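Side-chain contact in CTD kinase subunit gamma (Schizosaccharomyces pombe, PDB 5CE7), which is the gamma subunit of the CTD kinase complex, which probably hyperphosphorylates the C-terminal repeat domain of RNA polymerase II during transcriptional elongation: residues Arg7-Phe10 with Leu11-Gly15. Numbering follows the deposited sequence.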
ATOM      1  N   ARG A   7       8.304  13.937   6.321  1.00 12.06           N
ATOM      2  CA  ARG A   7       8.854  13.006   5.344  1.00 13.65           C
ATOM      3  C   ARG A   7      10.038  12.231   5.926  1.00 14.58           C
ATOM      4  O   ARG A   7      10.122  11.018   5.770  1.00 11.66           O
ATOM      5  CB  ARG A   7       9.293  13.747   4.063  1.00 12.80           C
ATOM      6  CG  ARG A   7       8.141  14.348   3.250  1.00 11.73           C
ATOM      7  CD  ARG A   7       8.589  14.839   1.868  1.00 13.37           C
ATOM      8  NE  ARG A   7       9.582  15.908   1.936  1.00 17.55           N
ATOM      9  CZ  ARG A   7       9.291  17.204   2.019  1.00 20.90           C
ATOM     10  NH1 ARG A   7       8.029  17.606   2.009  1.00 20.48           N
ATOM     11  NH2 ARG A   7      10.266  18.102   2.088  1.00 20.12           N
HETATM   12  N   MSE A   8      10.957  12.935   6.584  1.00 12.63           N
HETATM   13  CA  MSE A   8      12.156  12.306   7.150  1.00 13.08           C
HETATM   14  C   MSE A   8      11.810  11.209   8.168  1.00 12.65           C
HETATM   15  O   MSE A   8      12.307  10.074   8.088  1.00 12.14           O
HETATM   16  CB  MSE A   8      13.058  13.352   7.824  1.00 15.44           C
HETATM   17  CG  MSE A   8      14.367  12.751   8.341  1.00 21.04           C
HETATM   18 SE   MSE A   8      15.432  11.972   6.888  1.00 34.40          SE
HETATM   19  CE  MSE A   8      15.921  13.648   6.048  1.00  9.05           C
ATOM     20  N   THR A   9      10.969  11.565   9.127  1.00 11.69           N
ATOM     21  CA  THR A   9      10.507  10.624  10.138  1.00 12.49           C
ATOM     22  C   THR A   9       9.726   9.461   9.526  1.00 17.24           C
ATOM     23  O   THR A   9       9.952   8.292   9.872  1.00 14.84           O
ATOM     24  CB  THR A   9       9.654  11.335  11.202  1.00 15.46           C
ATOM     25  OG1 THR A   9      10.423  12.390  11.789  1.00 17.92           O
ATOM     26  CG2 THR A   9       9.236  10.355  12.307  1.00 16.21           C
ATOM     27  N   PHE A  10       8.807   9.771   8.614  1.00 16.97           N
ATOM     28  CA  PHE A  10       8.000   8.724   7.985  1.00 19.92           C
ATOM     29  C   PHE A  10       8.866   7.732   7.208  1.00 18.05           C
ATOM     30  O   PHE A  10       8.660   6.520   7.293  1.00 17.87           O
ATOM     31  CB  PHE A  10       6.901   9.333   7.101  1.00 16.01           C
ATOM     32  CG  PHE A  10       5.900   8.335   6.577  1.00 14.91           C
ATOM     33  CD1 PHE A  10       5.124   7.572   7.453  1.00 15.48           C
ATOM     34  CD2 PHE A  10       5.702   8.182   5.207  1.00 14.23           C
ATOM     35  CE1 PHE A  10       4.185   6.666   6.971  1.00 16.58           C
ATOM     36  CE2 PHE A  10       4.763   7.272   4.721  1.00 16.15           C
ATOM     37  CZ  PHE A  10       4.006   6.520   5.598  1.00 14.25           C
ATOM     38  N   LEU A  11       9.845   8.236   6.466  1.00 15.90           N
ATOM     39  CA  LEU A  11      10.763   7.364   5.734  1.00 16.87           C
ATOM     40  C   LEU A  11      11.519   6.409   6.679  1.00 18.18           C
ATOM     41  O   LEU A  11      11.696   5.231   6.366  1.00 13.59           O
ATOM     42  CB  LEU A  11      11.740   8.184   4.860  1.00 13.53           C
ATOM     43  CG  LEU A  11      11.193   8.750   3.535  1.00 14.58           C
ATOM     44  CD1 LEU A  11      12.199   9.702   2.878  1.00 12.68           C
ATOM     45  CD2 LEU A  11      10.804   7.599   2.565  1.00 14.11           C
ATOM     46  N   GLN A  12      11.960   6.919   7.829  1.00 15.31           N
ATOM     47  CA  GLN A  12      12.613   6.083   8.842  1.00 14.48           C
ATOM     48  C   GLN A  12      11.663   5.009   9.372  1.00 15.61           C
ATOM     49  O   GLN A  12      12.031   3.844   9.498  1.00 16.73           O
ATOM     50  CB  GLN A  12      13.157   6.943   9.986  1.00 12.98           C
ATOM     51  CG  GLN A  12      14.306   7.863   9.571  1.00 14.33           C
ATOM     52  CD  GLN A  12      14.788   8.732  10.716  1.00 23.12           C
ATOM     53  OE1 GLN A  12      15.395   8.246  11.667  1.00 26.95           O
ATOM     54  NE2 GLN A  12      14.511  10.023  10.632  1.00 23.58           N
ATOM     55  N   LEU A  13      10.429   5.397   9.677  1.00 16.27           N
ATOM     56  CA  LEU A  13       9.412   4.431  10.081  1.00 16.39           C
ATOM     57  C   LEU A  13       9.156   3.361   9.005  1.00 18.14           C
ATOM     58  O   LEU A  13       9.045   2.171   9.313  1.00 15.42           O
ATOM     59  CB  LEU A  13       8.113   5.165  10.425  1.00 21.20           C
ATOM     60  CG  LEU A  13       7.778   5.392  11.903  1.00 27.45           C
ATOM     61  CD1 LEU A  13       8.967   5.199  12.818  1.00 26.75           C
ATOM     62  CD2 LEU A  13       7.117   6.753  12.113  1.00 20.52           C
ATOM     63  N   LEU A  14       9.048   3.779   7.744  1.00 15.79           N
ATOM     64  CA  LEU A  14       8.865   2.821   6.653  1.00 16.99           C
ATOM     65  C   LEU A  14      10.010   1.814   6.577  1.00 18.05           C
ATOM     66  O   LEU A  14       9.812   0.671   6.183  1.00 17.20           O
ATOM     67  CB  LEU A  14       8.733   3.536   5.315  1.00 14.23           C
ATOM     68  CG  LEU A  14       7.406   4.252   5.118  1.00 16.09           C
ATOM     69  CD1 LEU A  14       7.428   5.085   3.846  1.00 16.70           C
ATOM     70  CD2 LEU A  14       6.292   3.223   5.102  1.00 17.89           C
ATOM     71  N   GLY A  15      11.209   2.250   6.952  1.00 18.28           N
ATOM     72  CA  GLY A  15      12.371   1.384   6.928  1.00 20.63           C
ATOM     73  C   GLY A  15      12.273   0.242   7.924  1.00 20.24           C
ATOM     74  O   GLY A  15      13.047  -0.717   7.842  1.00 22.54           O
TER
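Leu14 lies over one face of the Phe10 ring, one helical turn further along helix 3-14. Followed outward, Leu14 CB first passes Phe10 O at 3.6 Å. Leu14 CG stands 4.1 Å from the centroid of the Phe10 ring and only 14° off its normal, a CH-pi contact displaced slightly toward the rim. The branches then part: Leu14 CD1 reaches Phe10 CE2 at 3.6 Å, while CD2 comes over Phe10 CZ. The ring is in place to be covered because Phe10 CG is anti to the backbone N (chi1 -171°), whereas Leu14 CG is anti to its carbonyl carbon (chi1 -73°). Between the same two residues the backbone closes an i to i+4 bond, Leu14 N to Phe10 O at 2.8 Å.

On the exposed flank, the side chains of Met8, present as selenomethionine, and Gln12 cross at an angle, Met8 CG lying 3.6 Å from Gln12 NE2. Met8 O accepts from Gln12 N at 3.2 Å and, weakly, from NE2 of the extended Gln12 chain at 3.4 Å. Gln12 also lies beside a bound HEPES molecule, probably from the crystallisation liquor. Thr9 and Leu13 run side by side, Thr9 CG2 to Leu13 CD2 at 4.2 Å, while Thr9 OG1 bonds back to Glu5 O.

The result is an amphipathic first helix of the noncanonical CTD-interacting domain, a right-handed superhelix. Phe10 packs inward on Leu41 and Cys44 of helix 38-51, on Phe30 and Ala31 of helix 25-33, and, together with Leu14, on Phe63 of helix 54-73; Arg7 adds a salt bridge to Asp40.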